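Local coordinates for protein TRAP dicarboxylate transporter, DctP subunit (Chromohalobacter salexigens, PDB 4P1L) that binds D-glucuronate in the periplasm and probably delivers it to the permease of a tripartite ATP-independent periplasmic (TRAP) transport system, at residues A[174-179]-A[301-306]; A[163-168]-A[182-187]; A[27-32]-A[80-85]. All coordinates share one frame; numbering follows the deposited sequence. Where two conformers were deposited one is given.

Contact 1: A[174-179]-A[301-306]; sequences YVQMID and QPIYDQ
Gln176 lays its extended side chain alongside Ile303, the two running past each other in opposite directions, with the amide carbon CD of Gln176 resting 3.6 Å from CG1 of Ile303. CG of Gln176 stands anti to the backbone N (chi1 -154°) and the chain stays straight beyond it, which carries the amide over Ile303 toward Gln306. There its two polar atoms divide their work. NE2 of Gln176 gives a weak, bent hydrogen bond to OE1 of Gln306 at 2.8 Å, the two amide planes turned 44° against each other; the bond is doubtful, because Gln306 also takes a second position. On the oxygen side, a water donates both to OE1 of Gln176 (3.0 Å) and to the backbone O of Ile303 (2.8 Å), so it bridges side chain and opposite helix. The other end of the Gln306 amide looks elsewhere: its NE2 is bonded to Glu310, one turn further along the same helix.

Ile303 supplies the apolar half. Its CD1 reaches the backbone of the other helix, 3.6 Å from N of Met177, and lies 4.2 Å from CB of the same residue, a selenomethionine here. Beyond CB the Met177 chain turns away toward Pro105, His229 and Leu230, so only its base meets Ile303, which also packs on Leu173.

The segment axes approach to 10.1 Å at 147° between their N-to-C directions. This is a roughly antiparallel helix pair with a small apolar centre and a polar, watered margin, by which helix 301-310, near the C-terminus, packs on helix 172-181 of a beta-alpha-beta unit.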
loop_
_atom_site.group_PDB
_atom_site.type_symbol
_atom_site.label_atom_id
_atom_site.label_comp_id
_atom_site.label_asym_id
_atom_site.label_seq_id
_atom_site.Cartn_x
_atom_site.Cartn_y
_atom_site.Cartn_z
ATOM N N TYR A 174 8.045 7.927 -6.355
ATOM C CA TYR A 174 8.990 6.892 -5.884
ATOM C C TYR A 174 10.326 6.933 -6.622
ATOM O O TYR A 174 11.352 6.629 -6.056
ATOM C CB TYR A 174 8.390 5.481 -5.992
ATOM C CG TYR A 174 7.043 5.336 -5.321
ATOM C CD1 TYR A 174 6.726 6.083 -4.194
ATOM C CD2 TYR A 174 6.081 4.475 -5.835
ATOM C CE1 TYR A 174 5.477 5.963 -3.573
ATOM C CE2 TYR A 174 4.836 4.356 -5.248
ATOM C CZ TYR A 174 4.527 5.099 -4.125
ATOM O OH TYR A 174 3.290 4.958 -3.525
ATOM N N VAL A 175 10.306 7.265 -7.909
ATOM C CA VAL A 175 11.567 7.458 -8.631
ATOM C C VAL A 175 12.290 8.691 -8.072
ATOM O O VAL A 175 13.506 8.672 -7.825
ATOM C CB VAL A 175 11.310 7.586 -10.137
ATOM C CG1 VAL A 175 12.617 7.894 -10.903
ATOM C CG2 VAL A 175 10.639 6.336 -10.656
ATOM N N GLN A 176 11.540 9.772 -7.859
ATOM C CA GLN A 176 12.117 10.954 -7.263
ATOM C C GLN A 176 12.696 10.603 -5.896
ATOM O O GLN A 176 13.803 11.045 -5.545
ATOM C CB GLN A 176 11.087 12.086 -7.179
ATOM C CG GLN A 176 11.695 13.447 -7.175
ATOM C CD GLN A 176 10.655 14.545 -7.092
ATOM O OE1 GLN A 176 9.448 14.273 -6.967
ATOM N NE2 GLN A 176 11.119 15.795 -7.122
HETATM N N MSE A 177 11.964 9.812 -5.127
HETATM C CA MSE A 177 12.432 9.390 -3.798
HETATM C C MSE A 177 13.787 8.658 -3.846
HETATM O O MSE A 177 14.734 9.054 -3.151
HETATM C CB MSE A 177 11.387 8.488 -3.139
HETATM C CG MSE A 177 11.813 7.901 -1.813
HETATM SE SE MSE A 177 10.494 6.651 -1.117
HETATM C CE MSE A 177 11.035 5.123 -2.251
ATOM N N ILE A 178 13.887 7.617 -4.673
ATOM C CA ILE A 178 15.138 6.892 -4.815
ATOM C C ILE A 178 16.270 7.803 -5.344
ATOM O O ILE A 178 17.419 7.742 -4.875
ATOM C CB ILE A 178 14.984 5.690 -5.742
ATOM C CG1 ILE A 178 13.996 4.666 -5.159
ATOM C CG2 ILE A 178 16.356 5.020 -6.000
ATOM C CD1 ILE A 178 14.417 4.070 -3.836
ATOM N N ASP A 179 15.949 8.645 -6.317
ATOM C CA ASP A 179 16.934 9.518 -6.897
ATOM C C ASP A 179 17.497 10.487 -5.879
ATOM O O ASP A 179 18.696 10.735 -5.858
ATOM C CB ASP A 179 16.347 10.322 -8.072
ATOM C CG ASP A 179 16.133 9.488 -9.303
ATOM O OD1 ASP A 179 16.324 8.247 -9.254
ATOM O OD2 ASP A 179 15.749 10.074 -10.318
ATOM N N GLN A 301 12.972 16.909 0.977
ATOM C CA GLN A 301 12.397 18.257 0.905
ATOM C C GLN A 301 12.000 18.728 -0.507
ATOM O O GLN A 301 10.905 19.286 -0.695
ATOM C CB GLN A 301 13.351 19.277 1.544
ATOM C CG GLN A 301 12.701 20.649 1.763
ATOM C CD GLN A 301 11.557 20.587 2.759
ATOM O OE1 GLN A 301 11.722 20.128 3.890
ATOM N NE2 GLN A 301 10.380 21.029 2.334
ATOM N N PRO A 302 12.862 18.496 -1.514
ATOM C CA PRO A 302 12.519 18.961 -2.861
ATOM C C PRO A 302 11.264 18.297 -3.385
ATOM O O PRO A 302 10.543 18.895 -4.185
ATOM C CB PRO A 302 13.724 18.521 -3.712
ATOM C CG PRO A 302 14.850 18.413 -2.732
ATOM C CD PRO A 302 14.229 17.935 -1.456
ATOM N N ILE A 303 11.011 17.063 -2.943
ATOM C CA ILE A 303 9.813 16.337 -3.347
ATOM C C ILE A 303 8.560 17.048 -2.812
ATOM O O ILE A 303 7.570 17.262 -3.532
ATOM C CB ILE A 303 9.882 14.860 -2.894
ATOM C CG1 ILE A 303 11.105 14.200 -3.544
ATOM C CG2 ILE A 303 8.642 14.132 -3.302
ATOM C CD1 ILE A 303 11.297 12.715 -3.166
ATOM N N TYR A 304 8.616 17.438 -1.551
ATOM C CA TYR A 304 7.494 18.126 -0.933
ATOM C C TYR A 304 7.303 19.503 -1.572
ATOM O O TYR A 304 6.181 19.892 -1.878
ATOM C CB TYR A 304 7.721 18.276 0.576
ATOM C CG TYR A 304 7.406 17.048 1.420
ATOM C CD1 TYR A 304 8.237 15.938 1.437
ATOM C CD2 TYR A 304 6.281 17.029 2.228
ATOM C CE1 TYR A 304 7.941 14.827 2.246
ATOM C CE2 TYR A 304 5.974 15.935 3.026
ATOM C CZ TYR A 304 6.793 14.841 3.026
ATOM O OH TYR A 304 6.505 13.777 3.846
ATOM N N ASP A 305 8.403 20.240 -1.762
ATOM C CA ASP A 305 8.331 21.576 -2.348
ATOM C C ASP A 305 7.681 21.540 -3.748
ATOM O O ASP A 305 6.794 22.362 -4.072
ATOM C CB ASP A 305 9.730 22.203 -2.471
ATOM C CG ASP A 305 10.388 22.496 -1.138
ATOM O OD1 ASP A 305 9.739 22.437 -0.078
ATOM O OD2 ASP A 305 11.600 22.795 -1.167
ATOM N N GLN A 306 8.123 20.585 -4.570
ATOM C CA GLN A 306 7.641 20.483 -5.940
ATOM C C GLN A 306 6.172 20.087 -5.903
ATOM O O GLN A 306 5.385 20.559 -6.697
ATOM C CB GLN A 306 8.460 19.460 -6.763
ATOM C CG GLN A 306 7.821 19.072 -8.109
ATOM C CD GLN A 306 8.506 17.912 -8.835
ATOM O OE1 GLN A 306 9.694 17.656 -8.638
ATOM N NE2 GLN A 306 7.743 17.188 -9.667
HETATM O O HOH W 1 7.390 16.279 -6.138
#

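Contact 2: A[163-168]-A[182-187]; sequences GLKVRV and GGNATP. With BDP (beta-D-glucopyranuronic acid), chain C.
Arg167 and Thr186 are paired on adjacent parallel strands, and CG of Arg167 passes 3.7 Å from the carbonyl O of Thr186. The backbone ladder runs through Leu164, Val166 and Val168 on one segment and Asn184 and Thr186 on the other. N of Asn184 donates to O of Leu164, N of Val166 to O of Asn184, N of Thr186 to O of Val166, and N of Val168 to O of Thr186, all at 2.9 to 3.0 Å. CA-H...O contacts fill in between, such as CA of Arg167 to O of Thr186 at 3.2 Å.

Side-chain packing is modest. OD1 of Asn184 lies 3.4 Å from CG of Lys165, while ND2 of Asn184 donates a hydrogen bond to a water that in turn donates to O of Gly163. NZ of Lys165 passes CG2 of Thr186 and is bonded to O of Val201. On the other face, CG2 of Val168 meets CB of Ala185 at 4.2 Å.

The charged interaction is with the sugar. The guanidinium of Arg167 meets the glucuronate carboxylate edge-on in a nearly straight two-pronged bond: NH1 to O6A at 2.8 Å (178°) and NH2 to O6B at 2.9 Å (175°). The chain bends at chi2 (-93°) and runs extended from there, which brings the guanidinium to the carboxylate, and NH2 is also held by O of Met188. A leucine in its place would probably leave the carboxylate without this positive partner and its paired hydrogen bonds, although Arg146 also binds the sugar.

Helix 172-181 connects strands 165-168 and 184-187 in a beta-alpha-beta crossover and packs on the face of Val168 and Ala185 through Tyr174, Val175 and Ile178, while Ile202 packs against Lys165, Arg167 and Thr186.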
loop_
_atom_site.group_PDB
_atom_site.type_symbol
_atom_site.label_atom_id
_atom_site.label_comp_id
_atom_site.label_asym_id
_atom_site.label_seq_id
_atom_site.Cartn_x
_atom_site.Cartn_y
_atom_site.Cartn_z
ATOM N N GLY A 163 24.504 3.749 -6.620
ATOM C CA GLY A 163 24.808 2.552 -7.378
ATOM C C GLY A 163 23.756 1.453 -7.372
ATOM O O GLY A 163 23.837 0.535 -8.186
ATOM N N LEU A 164 22.769 1.523 -6.474
ATOM C CA LEU A 164 21.711 0.525 -6.457
ATOM C C LEU A 164 20.609 0.888 -7.440
ATOM O O LEU A 164 20.139 2.021 -7.478
ATOM C CB LEU A 164 21.124 0.353 -5.051
ATOM C CG LEU A 164 22.082 -0.059 -3.925
ATOM C CD1 LEU A 164 21.325 -0.156 -2.601
ATOM C CD2 LEU A 164 22.752 -1.367 -4.229
ATOM N N LYS A 165 20.210 -0.095 -8.233
ATOM C CA LYS A 165 19.043 0.009 -9.076
ATOM C C LYS A 165 17.896 -0.648 -8.314
ATOM O O LYS A 165 17.893 -1.881 -8.101
ATOM C CB LYS A 165 19.290 -0.694 -10.404
ATOM C CG LYS A 165 18.149 -0.578 -11.409
ATOM C CD LYS A 165 18.679 -0.830 -12.817
ATOM C CE LYS A 165 17.612 -0.633 -13.876
ATOM N NZ LYS A 165 16.753 -1.842 -13.978
ATOM N N VAL A 166 16.937 0.182 -7.909
ATOM C CA VAL A 166 15.856 -0.237 -7.029
ATOM C C VAL A 166 14.508 -0.171 -7.737
ATOM O O VAL A 166 14.118 0.871 -8.308
ATOM C CB VAL A 166 15.776 0.650 -5.762
ATOM C CG1 VAL A 166 14.773 0.066 -4.741
ATOM C CG2 VAL A 166 17.160 0.852 -5.117
ATOM N N ARG A 167 13.805 -1.297 -7.719
ATOM C CA ARG A 167 12.440 -1.347 -8.220
ATOM C C ARG A 167 11.517 -0.567 -7.302
ATOM O O ARG A 167 11.647 -0.623 -6.077
ATOM C CB ARG A 167 11.934 -2.786 -8.316
ATOM C CG ARG A 167 10.511 -2.897 -8.761
ATOM C CD ARG A 167 9.542 -2.960 -7.584
ATOM N NE ARG A 167 8.145 -3.075 -8.005
ATOM C CZ ARG A 167 7.128 -3.182 -7.162
ATOM N NH1 ARG A 167 7.347 -3.167 -5.840
ATOM N NH2 ARG A 167 5.890 -3.277 -7.624
ATOM N N VAL A 168 10.596 0.163 -7.919
ATOM C CA VAL A 168 9.524 0.848 -7.213
ATOM C C VAL A 168 8.206 0.556 -7.909
ATOM O O VAL A 168 8.177 0.016 -9.021
ATOM C CB VAL A 168 9.760 2.377 -7.148
ATOM C CG1 VAL A 168 10.943 2.687 -6.279
ATOM C CG2 VAL A 168 9.918 2.980 -8.539
ATOM N N GLY A 182 19.906 8.898 -3.622
ATOM C CA GLY A 182 21.188 8.687 -4.290
ATOM C C GLY A 182 21.280 7.540 -5.303
ATOM O O GLY A 182 22.298 7.369 -6.004
ATOM N N GLY A 183 20.240 6.731 -5.396
ATOM C CA GLY A 183 20.276 5.582 -6.285
ATOM C C GLY A 183 19.572 5.841 -7.603
ATOM O O GLY A 183 19.416 6.986 -8.028
ATOM N N ASN A 184 19.172 4.775 -8.280
ATOM C CA ASN A 184 18.350 4.943 -9.465
ATOM C C ASN A 184 17.221 3.932 -9.376
ATOM O O ASN A 184 17.335 2.921 -8.684
ATOM C CB ASN A 184 19.174 4.837 -10.756
ATOM C CG ASN A 184 19.704 3.453 -11.013
ATOM O OD1 ASN A 184 19.067 2.642 -11.693
ATOM N ND2 ASN A 184 20.893 3.178 -10.507
ATOM N N ALA A 185 16.108 4.242 -10.016
ATOM C CA ALA A 185 14.889 3.494 -9.792
ATOM C C ALA A 185 14.287 2.974 -11.092
ATOM O O ALA A 185 14.559 3.481 -12.184
ATOM C CB ALA A 185 13.872 4.372 -9.073
ATOM N N THR A 186 13.436 1.968 -10.977
ATOM C CA THR A 186 12.744 1.478 -12.141
ATOM C C THR A 186 11.389 0.925 -11.716
ATOM O O THR A 186 11.308 0.096 -10.814
ATOM C CB THR A 186 13.571 0.411 -12.881
ATOM O OG1 THR A 186 12.859 -0.017 -14.054
ATOM C CG2 THR A 186 13.821 -0.764 -12.011
ATOM N N PRO A 187 10.319 1.428 -12.335
ATOM C CA PRO A 187 8.956 1.005 -12.016
ATOM C C PRO A 187 8.700 -0.366 -12.603
ATOM O O PRO A 187 9.114 -0.626 -13.734
ATOM C CB PRO A 187 8.097 2.094 -12.689
ATOM C CG PRO A 187 8.919 2.557 -13.830
ATOM C CD PRO A 187 10.340 2.494 -13.362
HETATM C C1 BDP C . 2.577 -4.270 -1.124
HETATM C C2 BDP C . 1.142 -3.830 -1.374
HETATM C C3 BDP C . 0.691 -4.359 -2.682
HETATM C C4 BDP C . 1.612 -3.819 -3.729
HETATM C C5 BDP C . 3.080 -4.226 -3.436
HETATM C C6 BDP C . 4.069 -3.662 -4.455
HETATM O O2 BDP C . 0.365 -4.389 -0.328
HETATM O O3 BDP C . -0.685 -3.759 -2.936
HETATM O O4 BDP C . 1.229 -4.301 -5.029
HETATM O O5 BDP C . 3.434 -3.776 -2.166
HETATM O O6A BDP C . 5.224 -3.353 -4.015
HETATM O O1 BDP C . 3.024 -3.739 0.075
HETATM O O6B BDP C . 3.750 -3.601 -5.660
HETATM O O HOH W 2 22.775 1.173 -10.929
#

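Contact 3: A[27-32]-A[80-85]; sequences RGWNIH and GALDFA. With BDP (beta-D-glucopyranuronic acid), chain C.
Arg27 and Asp83 start a short parallel pairing in which Gly28 sits opposite Phe84 and Trp29 opposite Ala85, each with CA atoms 4.5 Å apart. O of Arg27 is gripped twice, by N of Asp83 at 2.9 Å and by N of Phe84 at 3.2 Å. N of Arg27 in turn donates to OD2 of Asp83 at 2.8 Å, using the anti lone pair; OD1 of Asp83 is bonded to Ser242.

The ring of Phe84 lies flat over Gly28, whose CA stands 3.4 Å from the ring centroid in a CH-pi contact. A CB on Gly28 would strike CZ of this ring. These strands, 26-29 and 84-88, are neighbours in the mixed five-stranded sheet of one lobe of this solute-binding protein, with Val61 and Phe45 also against Phe84.

On the face opposite Phe84, CB of Trp29 touches CB of Ala85 at 3.8 Å, and NE1 of Trp29 bonds to O of Gly68. NH1 of Arg27 reaches O of Ala81 in the guanidinium plane, with CD2 of Leu82 over one face. Further along the chain, an Asx turn at Asn30 leads to His32, whose NE2 donates to O2 of the glucuronate at 2.8 Å.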
loop_
_atom_site.group_PDB
_atom_site.type_symbol
_atom_site.label_atom_id
_atom_site.label_comp_id
_atom_site.label_asym_id
_atom_site.label_seq_id
_atom_site.Cartn_x
_atom_site.Cartn_y
_atom_site.Cartn_z
ATOM N N ARG A 27 -17.363 -9.767 -8.017
ATOM C CA ARG A 27 -15.971 -10.215 -8.095
ATOM C C ARG A 27 -15.052 -9.162 -7.485
ATOM O O ARG A 27 -15.179 -7.965 -7.755
ATOM C CB ARG A 27 -15.507 -10.442 -9.532
ATOM C CG ARG A 27 -16.438 -11.249 -10.370
ATOM C CD ARG A 27 -16.375 -10.706 -11.769
ATOM N NE ARG A 27 -15.402 -11.421 -12.570
ATOM C CZ ARG A 27 -14.749 -10.902 -13.604
ATOM N NH1 ARG A 27 -14.922 -9.632 -13.960
ATOM N NH2 ARG A 27 -13.899 -11.663 -14.275
ATOM N N GLY A 28 -14.117 -9.650 -6.688
ATOM C CA GLY A 28 -13.187 -8.782 -5.999
ATOM C C GLY A 28 -11.752 -9.165 -6.275
ATOM O O GLY A 28 -11.441 -10.308 -6.654
ATOM N N TRP A 29 -10.871 -8.195 -6.043
ATOM C CA TRP A 29 -9.476 -8.300 -6.459
ATOM C C TRP A 29 -8.545 -8.147 -5.266
ATOM O O TRP A 29 -8.722 -7.257 -4.422
ATOM C CB TRP A 29 -9.184 -7.192 -7.476
ATOM C CG TRP A 29 -7.796 -7.184 -8.079
ATOM C CD1 TRP A 29 -7.409 -7.781 -9.245
ATOM C CD2 TRP A 29 -6.636 -6.534 -7.563
ATOM N NE1 TRP A 29 -6.081 -7.557 -9.483
ATOM C CE2 TRP A 29 -5.576 -6.800 -8.461
ATOM C CE3 TRP A 29 -6.372 -5.768 -6.419
ATOM C CZ2 TRP A 29 -4.288 -6.321 -8.258
ATOM C CZ3 TRP A 29 -5.075 -5.291 -6.225
ATOM C CH2 TRP A 29 -4.062 -5.561 -7.146
ATOM N N ASN A 30 -7.552 -9.023 -5.200
ATOM C CA ASN A 30 -6.449 -8.913 -4.248
ATOM C C ASN A 30 -5.179 -9.339 -4.968
ATOM O O ASN A 30 -5.197 -10.332 -5.689
ATOM C CB ASN A 30 -6.744 -9.830 -3.059
ATOM C CG ASN A 30 -5.647 -9.877 -2.059
ATOM O OD1 ASN A 30 -4.885 -8.907 -1.876
ATOM N ND2 ASN A 30 -5.605 -10.978 -1.312
ATOM N N ILE A 31 -4.094 -8.580 -4.806
ATOM C CA ILE A 31 -2.833 -8.933 -5.437
ATOM C C ILE A 31 -2.103 -10.069 -4.682
ATOM O O ILE A 31 -1.282 -10.797 -5.275
ATOM C CB ILE A 31 -1.898 -7.680 -5.571
ATOM C CG1 ILE A 31 -0.689 -7.975 -6.459
ATOM C CG2 ILE A 31 -1.397 -7.169 -4.201
ATOM C CD1 ILE A 31 -0.004 -6.714 -7.019
ATOM N N HIS A 32 -2.388 -10.199 -3.380
ATOM C CA HIS A 32 -1.626 -11.100 -2.493
ATOM C C HIS A 32 -2.225 -12.516 -2.495
ATOM O O HIS A 32 -3.332 -12.734 -2.995
ATOM C CB HIS A 32 -1.618 -10.566 -1.057
ATOM C CG HIS A 32 -0.963 -9.218 -0.914
ATOM N ND1 HIS A 32 0.404 -9.057 -0.923
ATOM C CD2 HIS A 32 -1.489 -7.974 -0.765
ATOM C CE1 HIS A 32 0.698 -7.769 -0.798
ATOM N NE2 HIS A 32 -0.434 -7.095 -0.698
ATOM N N GLY A 80 -16.611 -0.567 -13.279
ATOM C CA GLY A 80 -17.624 -1.477 -12.784
ATOM C C GLY A 80 -17.500 -2.882 -13.337
ATOM O O GLY A 80 -18.368 -3.710 -13.086
ATOM N N ALA A 81 -16.438 -3.152 -14.094
ATOM C CA ALA A 81 -16.172 -4.505 -14.586
ATOM C C ALA A 81 -15.779 -5.429 -13.429
ATOM O O ALA A 81 -16.124 -6.616 -13.428
ATOM C CB ALA A 81 -15.089 -4.486 -15.646
ATOM N N LEU A 82 -15.034 -4.886 -12.464
ATOM C CA LEU A 82 -14.830 -5.531 -11.164
ATOM C C LEU A 82 -15.653 -4.799 -10.121
ATOM O O LEU A 82 -15.865 -3.586 -10.225
ATOM C CB LEU A 82 -13.363 -5.510 -10.745
ATOM C CG LEU A 82 -12.389 -6.302 -11.620
ATOM C CD1 LEU A 82 -10.958 -6.010 -11.160
ATOM C CD2 LEU A 82 -12.673 -7.780 -11.531
ATOM N N ASP A 83 -16.116 -5.528 -9.112
ATOM C CA ASP A 83 -17.040 -4.955 -8.135
ATOM C C ASP A 83 -16.393 -4.407 -6.870
ATOM O O ASP A 83 -16.828 -3.379 -6.335
ATOM C CB ASP A 83 -18.089 -5.998 -7.750
ATOM C CG ASP A 83 -18.888 -6.475 -8.937
ATOM O OD1 ASP A 83 -19.725 -5.685 -9.441
ATOM O OD2 ASP A 83 -18.701 -7.648 -9.328
ATOM N N PHE A 84 -15.368 -5.085 -6.370
ATOM C CA PHE A 84 -14.673 -4.587 -5.193
ATOM C C PHE A 84 -13.188 -4.964 -5.221
ATOM O O PHE A 84 -12.763 -5.778 -6.031
ATOM C CB PHE A 84 -15.373 -5.065 -3.907
ATOM C CG PHE A 84 -15.232 -6.555 -3.615
ATOM C CD1 PHE A 84 -15.994 -7.494 -4.291
ATOM C CD2 PHE A 84 -14.365 -7.007 -2.622
ATOM C CE1 PHE A 84 -15.889 -8.848 -4.013
ATOM C CE2 PHE A 84 -14.262 -8.350 -2.335
ATOM C CZ PHE A 84 -15.023 -9.281 -3.035
ATOM N N ALA A 85 -12.394 -4.359 -4.341
ATOM C CA ALA A 85 -10.979 -4.607 -4.355
ATOM C C ALA A 85 -10.295 -3.999 -3.130
ATOM O O ALA A 85 -10.812 -3.071 -2.490
ATOM C CB ALA A 85 -10.379 -4.052 -5.614
HETATM C C1 BDP C . 2.577 -4.270 -1.124
HETATM C C2 BDP C . 1.142 -3.830 -1.374
HETATM C C3 BDP C . 0.691 -4.359 -2.682
HETATM C C4 BDP C . 1.612 -3.819 -3.729
HETATM C C5 BDP C . 3.080 -4.226 -3.436
HETATM C C6 BDP C . 4.069 -3.662 -4.455
HETATM O O2 BDP C . 0.365 -4.389 -0.328
HETATM O O3 BDP C . -0.685 -3.759 -2.936
HETATM O O4 BDP C . 1.229 -4.301 -5.029
HETATM O O5 BDP C . 3.434 -3.776 -2.166
HETATM O O6A BDP C . 5.224 -3.353 -4.015
HETATM O O1 BDP C . 3.024 -3.739 0.075
HETATM O O6B BDP C . 3.750 -3.601 -5.660
#

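In the fold
Contacts 1 and 2 share helix 172-181: its Ile178 packs on Ala185 and its Tyr174 on Val168, so the helix lies between the parallel strand pair and helix 301-310. Contact 3 stands about 30 Å from both, centre to centre, in the five-stranded sheet, yet it and contact 2 both reach the same sugar, His32 bonding a hydroxyl beside Ile31, and Arg167 the carboxylate. Contact 3 is the buried one; the other two are partly buried. Chemistry follows place: contact 1 joins helices through side-chain amides, an isoleucine and a water, contact 2 rests on a parallel-strand backbone ladder, and contact 3 mixes a few backbone bonds with a carboxylate, a guanidinium and an aromatic face over glycine.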